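Local coordinates for protein Lpg2148(MvcA) (Legionella pneumophila subsp. pneumophila str. Philadelphia 1, PDB 6K11) that probably acts as a deamidase-type deubiquitinase, an effector through which Legionella pneumophila regulates the ubiquitin-conjugating enzyme UBE2N, at residues A[6-11]-A[341-346]; A[235-240]-A[332-337]; A[180-185]-A[208-213]; A[151-156]-A[212-217]; A[41-46]-A[51-56]. All coordinates share one frame; numbering follows the deposited sequence.

Contact 1: residues A[6-11]-A[341-346]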
# COMPACT_ATOMS: atom_id res chain seq x y z
N PHE A 6 -26.44 5.04 -5.18
CA PHE A 6 -26.42 3.87 -4.32
C PHE A 6 -26.38 2.57 -5.12
O PHE A 6 -25.80 1.58 -4.66
CB PHE A 6 -27.62 3.85 -3.38
CG PHE A 6 -27.64 2.64 -2.49
CD1 PHE A 6 -26.92 2.63 -1.30
CD2 PHE A 6 -28.32 1.49 -2.86
CE1 PHE A 6 -26.92 1.52 -0.49
CE2 PHE A 6 -28.31 0.36 -2.06
CZ PHE A 6 -27.62 0.38 -0.87
N MET A 7 -27.00 2.56 -6.30
CA MET A 7 -26.95 1.38 -7.15
C MET A 7 -25.51 1.03 -7.52
O MET A 7 -25.17 -0.15 -7.66
CB MET A 7 -27.78 1.60 -8.42
CG MET A 7 -29.30 1.58 -8.22
SD MET A 7 -29.97 -0.02 -7.68
CE MET A 7 -30.05 0.17 -5.92
N VAL A 8 -24.66 2.05 -7.69
CA VAL A 8 -23.23 1.83 -7.92
C VAL A 8 -22.63 1.02 -6.78
O VAL A 8 -21.89 0.06 -7.00
CB VAL A 8 -22.50 3.17 -8.09
CG1 VAL A 8 -20.97 2.99 -8.07
CG2 VAL A 8 -22.95 3.89 -9.37
N HIS A 9 -22.93 1.40 -5.53
CA HIS A 9 -22.37 0.66 -4.40
C HIS A 9 -22.91 -0.76 -4.36
O HIS A 9 -22.16 -1.73 -4.15
CB HIS A 9 -22.68 1.38 -3.08
CG HIS A 9 -22.51 0.50 -1.87
ND1 HIS A 9 -21.27 0.18 -1.35
CD2 HIS A 9 -23.43 -0.15 -1.11
CE1 HIS A 9 -21.44 -0.62 -0.31
NE2 HIS A 9 -22.73 -0.83 -0.14
N LYS A 10 -24.23 -0.93 -4.55
CA LYS A 10 -24.83 -2.25 -4.46
C LYS A 10 -24.24 -3.19 -5.51
O LYS A 10 -23.96 -4.36 -5.23
CB LYS A 10 -26.35 -2.14 -4.62
CG LYS A 10 -27.09 -3.45 -4.71
CD LYS A 10 -28.60 -3.16 -4.66
CE LYS A 10 -29.43 -4.43 -4.56
NZ LYS A 10 -30.88 -4.10 -4.79
N LYS A 11 -24.03 -2.68 -6.71
CA LYS A 11 -23.56 -3.51 -7.81
C LYS A 11 -22.08 -3.82 -7.68
O LYS A 11 -21.65 -4.95 -7.92
CB LYS A 11 -23.86 -2.82 -9.15
CG LYS A 11 -23.14 -3.37 -10.36
CD LYS A 11 -23.92 -3.00 -11.64
CE LYS A 11 -23.48 -3.84 -12.84
NZ LYS A 11 -24.59 -4.34 -13.68
N LYS A 341 -22.28 1.96 -16.05
CA LYS A 341 -21.92 1.45 -17.37
C LYS A 341 -20.60 0.69 -17.34
O LYS A 341 -20.46 -0.35 -17.99
CB LYS A 341 -21.82 2.60 -18.37
CG LYS A 341 -21.55 2.10 -19.76
CD LYS A 341 -22.27 2.92 -20.81
CE LYS A 341 -21.90 2.45 -22.20
NZ LYS A 341 -21.24 3.53 -22.97
N ASN A 342 -19.61 1.21 -16.62
CA ASN A 342 -18.35 0.47 -16.44
C ASN A 342 -18.59 -0.87 -15.76
O ASN A 342 -17.99 -1.89 -16.14
CB ASN A 342 -17.37 1.32 -15.62
CG ASN A 342 -16.85 2.50 -16.40
OD1 ASN A 342 -16.90 2.51 -17.63
ND2 ASN A 342 -16.33 3.51 -15.70
N LEU A 343 -19.42 -0.89 -14.72
CA LEU A 343 -19.73 -2.14 -14.03
C LEU A 343 -20.48 -3.10 -14.95
O LEU A 343 -20.23 -4.32 -14.93
CB LEU A 343 -20.53 -1.84 -12.76
CG LEU A 343 -19.71 -1.20 -11.63
CD1 LEU A 343 -20.62 -0.41 -10.69
CD2 LEU A 343 -18.92 -2.29 -10.84
N GLN A 344 -21.41 -2.59 -15.76
CA GLN A 344 -22.13 -3.48 -16.67
C GLN A 344 -21.20 -4.03 -17.75
O GLN A 344 -21.36 -5.19 -18.17
CB GLN A 344 -23.31 -2.75 -17.32
CG GLN A 344 -24.19 -3.67 -18.16
CD GLN A 344 -24.45 -5.05 -17.51
OE1 GLN A 344 -24.82 -5.15 -16.32
NE2 GLN A 344 -24.24 -6.12 -18.28
N GLU A 345 -20.24 -3.24 -18.23
CA GLU A 345 -19.28 -3.76 -19.20
C GLU A 345 -18.38 -4.81 -18.58
O GLU A 345 -18.01 -5.79 -19.23
CB GLU A 345 -18.45 -2.64 -19.80
CG GLU A 345 -19.21 -1.82 -20.84
CD GLU A 345 -18.56 -0.49 -21.15
OE1 GLU A 345 -17.52 -0.16 -20.53
OE2 GLU A 345 -19.10 0.23 -22.02
N THR A 346 -18.03 -4.65 -17.30
CA THR A 346 -17.29 -5.71 -16.62
C THR A 346 -18.14 -6.97 -16.49
O THR A 346 -17.65 -8.09 -16.69
CB THR A 346 -16.83 -5.19 -15.27
OG1 THR A 346 -16.02 -4.04 -15.49
CG2 THR A 346 -16.02 -6.26 -14.52

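Contact 2: residues A[235-240]-A[332-337]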
# COMPACT_ATOMS: atom_id res chain seq x y z
N THR A 235 -10.50 3.41 -0.03
CA THR A 235 -11.41 4.40 -0.56
C THR A 235 -12.68 4.40 0.28
O THR A 235 -12.99 3.44 0.99
CB THR A 235 -11.74 4.14 -2.05
OG1 THR A 235 -12.19 2.78 -2.21
CG2 THR A 235 -10.51 4.36 -2.92
N ILE A 236 -13.40 5.50 0.19
CA ILE A 236 -14.71 5.63 0.80
C ILE A 236 -15.62 6.23 -0.25
O ILE A 236 -15.24 7.19 -0.93
CB ILE A 236 -14.68 6.51 2.07
CG1 ILE A 236 -14.07 5.72 3.25
CG2 ILE A 236 -16.10 6.96 2.44
CD1 ILE A 236 -14.00 6.52 4.53
N TYR A 237 -16.81 5.66 -0.39
CA TYR A 237 -17.79 6.12 -1.37
C TYR A 237 -19.02 6.62 -0.62
O TYR A 237 -19.54 5.93 0.25
CB TYR A 237 -18.15 5.00 -2.35
CG TYR A 237 -19.23 5.35 -3.36
CD1 TYR A 237 -19.08 6.44 -4.22
CD2 TYR A 237 -20.38 4.57 -3.46
CE1 TYR A 237 -20.07 6.75 -5.16
CE2 TYR A 237 -21.37 4.87 -4.39
CZ TYR A 237 -21.21 5.97 -5.24
OH TYR A 237 -22.20 6.27 -6.15
N ILE A 238 -19.45 7.83 -0.94
CA ILE A 238 -20.61 8.45 -0.30
C ILE A 238 -21.65 8.74 -1.38
O ILE A 238 -21.58 9.76 -2.06
CB ILE A 238 -20.22 9.72 0.47
CG1 ILE A 238 -19.10 9.43 1.46
CG2 ILE A 238 -21.45 10.28 1.21
CD1 ILE A 238 -18.29 10.65 1.86
N PRO A 239 -22.61 7.84 -1.58
CA PRO A 239 -23.60 8.04 -2.64
C PRO A 239 -24.66 9.05 -2.23
O PRO A 239 -24.91 9.30 -1.04
CB PRO A 239 -24.22 6.65 -2.81
CG PRO A 239 -24.05 5.99 -1.46
CD PRO A 239 -22.76 6.54 -0.90
N GLN A 240 -25.29 9.65 -3.25
CA GLN A 240 -26.35 10.62 -3.01
C GLN A 240 -27.50 9.98 -2.24
O GLN A 240 -27.82 8.80 -2.40
CB GLN A 240 -26.86 11.17 -4.34
CG GLN A 240 -27.50 10.11 -5.20
CD GLN A 240 -27.86 10.59 -6.59
OE1 GLN A 240 -27.53 9.94 -7.59
NE2 GLN A 240 -28.53 11.75 -6.66
N THR A 332 -13.21 13.39 -5.14
CA THR A 332 -13.78 13.76 -6.43
C THR A 332 -15.25 13.38 -6.45
O THR A 332 -15.72 12.53 -5.68
CB THR A 332 -13.03 13.09 -7.59
OG1 THR A 332 -13.66 13.45 -8.82
CG2 THR A 332 -13.07 11.56 -7.44
N GLU A 333 -15.99 14.02 -7.34
CA GLU A 333 -17.35 13.58 -7.57
C GLU A 333 -17.36 12.43 -8.57
O GLU A 333 -16.43 12.25 -9.35
CB GLU A 333 -18.24 14.73 -8.04
CG GLU A 333 -18.03 15.97 -7.20
CD GLU A 333 -18.54 17.23 -7.85
OE1 GLU A 333 -17.75 18.18 -8.02
OE2 GLU A 333 -19.75 17.27 -8.15
N ILE A 334 -18.43 11.65 -8.52
CA ILE A 334 -18.63 10.46 -9.33
C ILE A 334 -19.87 10.69 -10.19
O ILE A 334 -20.87 11.23 -9.71
CB ILE A 334 -18.80 9.21 -8.44
CG1 ILE A 334 -17.45 8.59 -8.03
CG2 ILE A 334 -19.75 8.17 -9.05
CD1 ILE A 334 -16.28 9.03 -8.81
N ASN A 335 -19.81 10.27 -11.45
CA ASN A 335 -21.00 10.21 -12.29
C ASN A 335 -21.58 8.80 -12.22
O ASN A 335 -21.01 7.88 -12.81
CB ASN A 335 -20.67 10.58 -13.73
CG ASN A 335 -21.87 10.46 -14.67
OD1 ASN A 335 -22.98 10.13 -14.24
ND2 ASN A 335 -21.65 10.73 -15.94
N PRO A 336 -22.71 8.59 -11.53
CA PRO A 336 -23.22 7.22 -11.36
C PRO A 336 -23.57 6.53 -12.66
O PRO A 336 -23.46 5.30 -12.73
CB PRO A 336 -24.46 7.40 -10.48
CG PRO A 336 -24.25 8.68 -9.78
CD PRO A 336 -23.51 9.56 -10.77
N GLU A 337 -24.01 7.27 -13.69
CA GLU A 337 -24.36 6.62 -14.95
C GLU A 337 -23.14 5.99 -15.59
O GLU A 337 -23.22 4.89 -16.15
CB GLU A 337 -25.01 7.61 -15.92
CG GLU A 337 -26.24 8.33 -15.41
CD GLU A 337 -27.34 7.43 -14.83
OE1 GLU A 337 -28.28 8.01 -14.21
OE2 GLU A 337 -27.33 6.19 -15.03

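Contact 3: residues A[180-185]-A[208-213]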
# COMPACT_ATOMS: atom_id res chain seq x y z
N THR A 180 37.42 9.81 6.34
CA THR A 180 38.52 8.95 6.79
C THR A 180 38.70 9.05 8.30
O THR A 180 38.92 8.03 8.98
CB THR A 180 39.81 9.33 6.07
OG1 THR A 180 39.68 9.08 4.66
CG2 THR A 180 40.99 8.52 6.60
N GLN A 181 38.60 10.26 8.84
CA GLN A 181 38.75 10.43 10.28
C GLN A 181 37.63 9.74 11.05
O GLN A 181 37.89 8.99 12.01
CB GLN A 181 38.80 11.93 10.60
CG GLN A 181 39.00 12.24 12.05
CD GLN A 181 37.68 12.34 12.77
OE1 GLN A 181 36.76 13.00 12.30
NE2 GLN A 181 37.58 11.67 13.92
N LEU A 182 36.38 9.99 10.67
CA LEU A 182 35.25 9.33 11.34
C LEU A 182 35.33 7.82 11.19
O LEU A 182 35.01 7.08 12.12
CB LEU A 182 33.92 9.84 10.75
CG LEU A 182 33.49 11.27 11.03
CD1 LEU A 182 32.32 11.67 10.09
CD2 LEU A 182 33.10 11.43 12.48
N PHE A 183 35.75 7.35 10.00
CA PHE A 183 35.85 5.92 9.74
C PHE A 183 36.79 5.25 10.73
O PHE A 183 36.45 4.22 11.33
CB PHE A 183 36.31 5.71 8.30
CG PHE A 183 36.43 4.27 7.88
CD1 PHE A 183 37.61 3.57 8.07
CD2 PHE A 183 35.38 3.63 7.24
CE1 PHE A 183 37.74 2.25 7.66
CE2 PHE A 183 35.50 2.31 6.82
CZ PHE A 183 36.68 1.63 7.03
N ASN A 184 37.96 5.84 10.93
CA ASN A 184 38.95 5.26 11.83
C ASN A 184 38.68 5.56 13.31
O ASN A 184 39.34 4.99 14.17
CB ASN A 184 40.34 5.75 11.42
CG ASN A 184 40.79 5.15 10.10
OD1 ASN A 184 41.03 5.87 9.13
ND2 ASN A 184 40.86 3.82 10.04
N ALA A 185 37.72 6.43 13.62
CA ALA A 185 37.34 6.68 15.01
C ALA A 185 36.27 5.71 15.51
O ALA A 185 35.99 5.68 16.72
CB ALA A 185 36.83 8.12 15.17
N ASP A 208 31.61 7.17 20.60
CA ASP A 208 30.35 7.85 20.91
C ASP A 208 30.27 9.22 20.26
O ASP A 208 29.21 9.62 19.76
CB ASP A 208 30.19 8.04 22.42
CG ASP A 208 29.94 6.74 23.19
OD1 ASP A 208 29.67 5.69 22.56
OD2 ASP A 208 30.02 6.79 24.44
N PHE A 209 31.37 9.99 20.31
CA PHE A 209 31.38 11.33 19.73
C PHE A 209 31.35 11.28 18.21
O PHE A 209 30.79 12.18 17.58
CB PHE A 209 32.62 12.10 20.20
CG PHE A 209 32.48 12.71 21.57
CD1 PHE A 209 31.75 13.88 21.75
CD2 PHE A 209 33.04 12.09 22.68
CE1 PHE A 209 31.60 14.44 23.01
CE2 PHE A 209 32.90 12.64 23.95
CZ PHE A 209 32.17 13.82 24.11
N ALA A 210 31.98 10.27 17.61
CA ALA A 210 31.94 10.13 16.16
C ALA A 210 30.52 9.81 15.69
O ALA A 210 29.99 10.46 14.78
CB ALA A 210 32.93 9.06 15.70
N ILE A 211 29.88 8.82 16.32
CA ILE A 211 28.51 8.47 15.95
C ILE A 211 27.60 9.67 16.18
O ILE A 211 26.79 10.02 15.32
CB ILE A 211 28.04 7.24 16.73
CG1 ILE A 211 28.76 5.99 16.24
CG2 ILE A 211 26.54 7.05 16.62
CD1 ILE A 211 28.79 4.87 17.27
N SER A 212 27.73 10.33 17.33
CA SER A 212 26.89 11.49 17.61
C SER A 212 27.12 12.61 16.60
O SER A 212 26.17 13.35 16.27
CB SER A 212 27.14 12.00 19.03
OG SER A 212 26.27 13.08 19.30
N GLU A 213 28.35 12.77 16.10
CA GLU A 213 28.58 13.78 15.07
C GLU A 213 27.89 13.41 13.75
O GLU A 213 27.33 14.28 13.08
CB GLU A 213 30.08 13.99 14.85
CG GLU A 213 30.37 15.33 14.20
CD GLU A 213 31.82 15.51 13.76
OE1 GLU A 213 32.05 16.39 12.89
OE2 GLU A 213 32.71 14.80 14.26

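Contact 4: residues A[151-156]-A[212-217]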
# COMPACT_ATOMS: atom_id res chain seq x y z
N ASN A 151 17.65 2.23 3.43
CA ASN A 151 17.25 2.93 4.66
C ASN A 151 18.29 2.74 5.77
O ASN A 151 17.95 2.46 6.93
CB ASN A 151 15.85 2.53 5.14
CG ASN A 151 15.21 3.62 6.00
OD1 ASN A 151 15.55 4.81 5.89
ND2 ASN A 151 14.26 3.23 6.85
N LYS A 152 19.56 2.93 5.41
CA LYS A 152 20.66 2.91 6.36
C LYS A 152 21.62 4.04 6.00
O LYS A 152 21.67 4.49 4.85
CB LYS A 152 21.41 1.57 6.35
CG LYS A 152 20.58 0.37 6.81
CD LYS A 152 21.40 -0.91 6.76
CE LYS A 152 20.64 -2.10 7.37
NZ LYS A 152 21.45 -3.36 7.35
N ILE A 153 22.38 4.50 6.99
CA ILE A 153 23.50 5.40 6.74
C ILE A 153 24.76 4.57 6.59
O ILE A 153 24.98 3.63 7.36
CB ILE A 153 23.64 6.43 7.88
CG1 ILE A 153 22.45 7.39 7.87
CG2 ILE A 153 24.97 7.18 7.75
CD1 ILE A 153 22.39 8.30 9.07
N TYR A 154 25.58 4.89 5.59
CA TYR A 154 26.79 4.14 5.28
C TYR A 154 28.01 5.05 5.41
O TYR A 154 28.07 6.12 4.80
CB TYR A 154 26.73 3.56 3.86
CG TYR A 154 25.74 2.41 3.77
CD1 TYR A 154 26.15 1.10 4.02
CD2 TYR A 154 24.41 2.63 3.46
CE1 TYR A 154 25.25 0.04 3.97
CE2 TYR A 154 23.50 1.58 3.40
CZ TYR A 154 23.93 0.29 3.65
OH TYR A 154 23.03 -0.76 3.59
N LEU A 155 28.99 4.62 6.21
CA LEU A 155 30.24 5.35 6.39
C LEU A 155 31.36 4.59 5.71
O LEU A 155 31.72 3.48 6.12
CB LEU A 155 30.54 5.57 7.87
CG LEU A 155 31.94 6.13 8.18
CD1 LEU A 155 32.10 7.56 7.61
CD2 LEU A 155 32.17 6.12 9.69
N LEU A 156 31.93 5.19 4.67
CA LEU A 156 33.06 4.65 3.94
C LEU A 156 34.31 5.42 4.34
O LEU A 156 34.24 6.42 5.06
CB LEU A 156 32.84 4.76 2.42
CG LEU A 156 31.92 3.80 1.67
CD1 LEU A 156 30.55 3.67 2.31
CD2 LEU A 156 31.80 4.27 0.22
N SER A 212 27.73 10.33 17.33
CA SER A 212 26.89 11.49 17.61
C SER A 212 27.12 12.61 16.60
O SER A 212 26.17 13.35 16.27
CB SER A 212 27.14 12.00 19.03
OG SER A 212 26.27 13.08 19.30
N GLU A 213 28.35 12.77 16.10
CA GLU A 213 28.58 13.78 15.07
C GLU A 213 27.89 13.41 13.75
O GLU A 213 27.33 14.28 13.08
CB GLU A 213 30.08 13.99 14.85
CG GLU A 213 30.37 15.33 14.20
CD GLU A 213 31.82 15.51 13.76
OE1 GLU A 213 32.05 16.39 12.89
OE2 GLU A 213 32.71 14.80 14.26
N ILE A 214 27.93 12.13 13.37
CA ILE A 214 27.21 11.67 12.18
C ILE A 214 25.71 11.92 12.33
O ILE A 214 25.05 12.38 11.38
CB ILE A 214 27.52 10.18 11.92
CG1 ILE A 214 28.96 10.04 11.43
CG2 ILE A 214 26.55 9.61 10.87
CD1 ILE A 214 29.53 8.64 11.54
N VAL A 215 25.14 11.63 13.50
CA VAL A 215 23.72 11.88 13.73
C VAL A 215 23.40 13.37 13.58
O VAL A 215 22.38 13.75 12.99
CB VAL A 215 23.30 11.35 15.12
CG1 VAL A 215 21.93 11.89 15.51
CG2 VAL A 215 23.28 9.82 15.12
N ASP A 216 24.27 14.24 14.13
CA ASP A 216 24.06 15.68 14.00
C ASP A 216 24.08 16.10 12.54
O ASP A 216 23.20 16.85 12.08
CB ASP A 216 25.14 16.46 14.77
CG ASP A 216 25.01 16.34 16.28
OD1 ASP A 216 23.90 16.06 16.78
OD2 ASP A 216 26.03 16.57 16.97
N ILE A 217 25.09 15.64 11.79
CA ILE A 217 25.22 15.96 10.37
C ILE A 217 23.94 15.58 9.63
O ILE A 217 23.39 16.35 8.84
CB ILE A 217 26.45 15.25 9.77
CG1 ILE A 217 27.76 15.93 10.23
CG2 ILE A 217 26.41 15.19 8.25
CD1 ILE A 217 29.00 15.08 9.97

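Contact 5: residues A[41-46]-A[51-56]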
# COMPACT_ATOMS: atom_id res chain seq x y z
N PRO A 41 12.88 -13.41 -15.41
CA PRO A 41 14.17 -13.05 -14.79
C PRO A 41 14.56 -13.95 -13.62
O PRO A 41 15.72 -13.91 -13.19
CB PRO A 41 13.95 -11.61 -14.32
CG PRO A 41 12.82 -11.10 -15.17
CD PRO A 41 11.93 -12.28 -15.35
N SER A 42 13.63 -14.75 -13.09
CA SER A 42 13.92 -15.64 -11.98
C SER A 42 14.35 -17.04 -12.42
O SER A 42 14.70 -17.86 -11.57
CB SER A 42 12.69 -15.76 -11.07
OG SER A 42 12.41 -14.53 -10.43
N ILE A 43 14.34 -17.32 -13.72
CA ILE A 43 14.71 -18.64 -14.22
C ILE A 43 16.17 -18.59 -14.66
O ILE A 43 16.54 -17.81 -15.55
CB ILE A 43 13.79 -19.08 -15.36
CG1 ILE A 43 12.34 -19.12 -14.84
CG2 ILE A 43 14.24 -20.42 -15.93
CD1 ILE A 43 11.37 -19.85 -15.72
N ASN A 44 17.01 -19.39 -14.00
CA ASN A 44 18.40 -19.53 -14.39
C ASN A 44 18.48 -20.41 -15.63
O ASN A 44 18.12 -21.60 -15.58
CB ASN A 44 19.21 -20.12 -13.23
CG ASN A 44 20.70 -20.10 -13.48
OD1 ASN A 44 21.18 -20.58 -14.51
ND2 ASN A 44 21.46 -19.55 -12.53
N LYS A 45 18.92 -19.84 -16.75
CA LYS A 45 18.84 -20.55 -18.02
C LYS A 45 19.96 -21.56 -18.23
O LYS A 45 19.89 -22.34 -19.19
CB LYS A 45 18.80 -19.54 -19.17
CG LYS A 45 17.62 -18.59 -19.05
CD LYS A 45 18.03 -17.15 -19.26
CE LYS A 45 17.41 -16.61 -20.53
NZ LYS A 45 17.69 -15.16 -20.70
N THR A 46 20.96 -21.61 -17.35
CA THR A 46 21.93 -22.69 -17.35
C THR A 46 21.48 -23.88 -16.50
O THR A 46 22.23 -24.86 -16.40
CB THR A 46 23.30 -22.20 -16.85
OG1 THR A 46 23.29 -22.17 -15.42
CG2 THR A 46 23.60 -20.80 -17.38
N GLN A 51 11.93 -27.77 -14.75
CA GLN A 51 11.67 -27.77 -13.31
C GLN A 51 11.47 -26.35 -12.78
O GLN A 51 10.60 -26.12 -11.93
CB GLN A 51 12.82 -28.46 -12.58
CG GLN A 51 12.63 -28.60 -11.09
CD GLN A 51 13.87 -29.12 -10.39
OE1 GLN A 51 14.95 -29.20 -10.98
NE2 GLN A 51 13.73 -29.46 -9.11
N GLN A 52 12.26 -25.40 -13.28
CA GLN A 52 12.09 -24.02 -12.86
C GLN A 52 10.74 -23.47 -13.31
O GLN A 52 10.07 -22.75 -12.57
CB GLN A 52 13.23 -23.16 -13.40
CG GLN A 52 14.54 -23.37 -12.66
CD GLN A 52 15.68 -22.55 -13.25
OE1 GLN A 52 16.00 -21.46 -12.77
NE2 GLN A 52 16.30 -23.09 -14.30
N ILE A 53 10.31 -23.82 -14.53
CA ILE A 53 9.01 -23.38 -15.01
C ILE A 53 7.90 -23.92 -14.11
O ILE A 53 6.98 -23.19 -13.72
CB ILE A 53 8.80 -23.80 -16.48
CG1 ILE A 53 9.81 -23.08 -17.39
CG2 ILE A 53 7.36 -23.54 -16.92
CD1 ILE A 53 9.92 -23.68 -18.79
N ALA A 54 7.97 -25.21 -13.77
CA ALA A 54 6.97 -25.78 -12.86
C ALA A 54 6.96 -25.04 -11.53
O ALA A 54 5.88 -24.79 -10.96
CB ALA A 54 7.25 -27.27 -12.65
N LYS A 55 8.14 -24.66 -11.04
CA LYS A 55 8.26 -23.93 -9.79
C LYS A 55 7.60 -22.55 -9.89
O LYS A 55 6.84 -22.15 -9.00
CB LYS A 55 9.74 -23.80 -9.42
CG LYS A 55 10.01 -22.99 -8.14
CD LYS A 55 11.46 -22.53 -8.08
CE LYS A 55 11.77 -21.86 -6.75
NZ LYS A 55 13.19 -21.40 -6.66
N GLU A 56 7.90 -21.81 -10.96
CA GLU A 56 7.35 -20.47 -11.09
C GLU A 56 5.84 -20.50 -11.28
O GLU A 56 5.12 -19.64 -10.77
CB GLU A 56 8.02 -19.72 -12.24
CG GLU A 56 9.46 -19.37 -11.98
CD GLU A 56 9.62 -18.39 -10.84
OE1 GLU A 56 8.68 -17.60 -10.59
OE2 GLU A 56 10.69 -18.40 -10.19

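Contact 1: residues A[6-11]-A[341-346]
Lys11 sets CG opposite its N (chi1 165°) and stays almost straight until it bends at chi4, while Leu343 swings CG away from its carbonyl carbon; together these settings send the two side chains past each other in opposite directions. The example is a near-parallel helix pair, helix 4-19 beside helix 336-351, with local axes 10.6 Å apart at closest and inclined by 26°. At that spacing side chains do most of the bridging, though Val8 O is also touched. Methylenes do most of the touching: Lys11 CE lies 3.6 Å from Leu343 CB, and Lys11 CG lies 3.9 Å from Leu343 CD1. The same methyl, Leu343 CD1, also approaches Val8 O at 3.9 Å, with Val8 CG1 a little farther off. Leu343 is buried and rests on Leu12 and Met15 as well, and Val8 packs on Ala339 and Leu340, so the aliphatic part of Lys11 adds to an apolar seam between the helices. Its ammonium group carries on past the leucine to the next residue of the opposing helix. There Gln344, bent at chi2, presents its amide oxygen: Lys11 NZ donates to Gln344 OE1 over 2.8 Å, meeting the C=O at 149° from modestly off the carbonyl plane.

Contact 2: residues A[235-240]-A[332-337]
Tyr237 and Ile334 supply the apolar part of this contact, with the ring carbon CE1 of Tyr237 4.2 Å from the CG2 methyl of Ile334. The side chains meet aslant, the methyl reaching the ring obliquely. Tyr237 places CG opposite its N (chi1 177°), which carries the ring out toward the segment 332-337, while Pro239 N sits 4.2 Å above the ring of Tyr237, over its centre. A second, mixed contact brings Gln240 OE1 to 4.1 Å from Pro336 CG, the two side chains at about a right angle.

The hydrogen bonds run within segments or to third parties. Asn335 is the N-cap of helix 336-351: its OD1 accepts from Glu337 N at 3.1 Å, the donor standing well above the carbonyl plane. The hydroxyl of Tyr237 is bonded to the backbone O of Gly5 in helix 4-19.

Strand 120-129 separates strands 228-238 and 325-333 in the antiparallel sheet, so the contact joins non-adjacent strand ends across it. With no hydrogen bond between the segments, the attraction here is essentially van der Waals, and the amide of Gln240 bonds to other partners, OE1 weakly to Gly5 N and NE2 weakly to Ser116 O.

Contact 3: residues A[180-185]-A[208-213]
The carboxylate of Glu213 meets helix 176-185 with both oxygens: OE1 makes a salt bridge with Lys178 of that helix, whose NZ also bonds to Gln181 OE1, and OE2 lies 3.8 Å from the methyl Leu182 CD2. Glu213 reaches this place on an extended chain with CG opposite its N (chi1 -160°), crossing Leu182 at about a right angle. Leu182 CD2 also nears the backbone O of Ala210 at 4.0 Å. The same methyl meets Ala210 CB at 4.0 Å, and Ala185 CB approaches Ala210 CB at the same distance, 4.0 Å. Ala210, whose methyl points at the opposing helix, is thus touched by residues one turn apart. Such a small side chain lets the backbones come close: the CA atoms of Leu182 and Ala210 are 5.9 Å apart, with local helix axes 9.4 Å apart at their nearest and an angle of 134° between their directions. No hydrogen bond joins the two segments directly. Both helices belong to the MvcA insertion domain. Helix 176-185 has Phe183 on its far side, in a cation-pi contact with Lys137 of strand 134-137, whereas helix 206-220 sets Asp208 and Ser212 against helix 197-201.

Contact 4: residues A[151-156]-A[212-217]
A single isoleucine, Ile214, makes the helix side of this contact, giving a different branch to each of two strand residues. Its CG2 methyl touches Ile153 CG2 at 4.3 Å, and its longer branch ends with CD1 4.1 Å from Leu155 CD2. The first torsion explains the division: with chi1 at -71°, CG1 lies opposite the carbonyl carbon and CG2 opposite N, so both arms spread over the strand. Ile153 and Leu155 are two residues apart and so turn the same face of strand 152-155 to the helix. Leu155 and Ile214 meet at about a right angle. Side chains alone span the interval, since the nearest CA atoms, those of Leu155 and Ile214, stand 9.1 Å apart.

Helix 206-220 packs over the mixed sheet of the MvcA insertion domain, in a helix-on-sheet layer. The strand is hydrogen-bonded on one side to strand 160-163 and on the other to strand 134-137, and a G1 beta bulge, in which Asn151 and Lys152 both face Ile163, interrupts the former pairing. Leu182 of helix 176-185 also packs on Ile214. All three touching residues are buried and no hydrogen bond crosses, so the join is purely aliphatic and depends on shape and burial.

Contact 5: residues A[41-46]-A[51-56]
Gln52, in the first turns of helix 49-64, faces the backbone of Asn44 with both ends of its side-chain amide. Its OE1 accepts from Asn44 N at 2.6 Å, a bond bent to 142° at the hydrogen, and its NE2 donates to Asn44 O at 2.7 Å in a nearly straight line (169°), with the acceptor in the amide plane. Two bonds to one residue fix the rotation of the amide and imitate the pairing of a neighbouring strand; NE2 has a further bond to Asn48 O. The side chain gets there with CG opposite the carbonyl carbon (chi1 -75°) and an extended chain beyond, running past Ile43 in the opposite direction, so that Ile43 CG2 lies 3.7 Å from Gln52 CD.

Next comes Ile53, whose CG1 meets Ile43 CD1 at 4.0 Å; both isoleucines also touch Leu381 of helix 358-381, which makes this the buried, apolar side of the contact.

One turn after Gln52, Glu56 lays its CG against Ile43 CG1 at 4.1 Å. Bent at chi2, it carries OE2 to within 3.4 Å of Ser42 CB, while OE1 has a weak hydrogen bond to Ser39 OG.

The loop braces itself too: Asn44 OD1 accepts from Thr46 N (3.0 Å), which makes an Asx turn, and Thr46 OG1 adds a second donor (2.8 Å). The turn belongs to the loop connecting helices 28-39 and 49-64, folded back on the start of the second helix.

In the fold
The five contacts mark three separate regions of one elongated chain. Contacts 1 and 2 touch, their centres 12 Å apart, and share helix 336-351; together they fasten helix 4-19 to the end of the five-stranded antiparallel sheet. Contacts 3 and 4, centred 9 Å apart, share Ser212 and Glu213 on helix 206-220 of the insertion domain, across the chain's centre from contacts 1 and 2; about 62 Å separates the centres of contacts 1 and 3. Contact 5 stands 40 Å or more from every other centre. Along the chain contact 5 closes first, contacts 3 and 4 follow, and contact 2 comes last, all between the segments of contact 1, which brings an N-terminal helix against one near the C-terminal end.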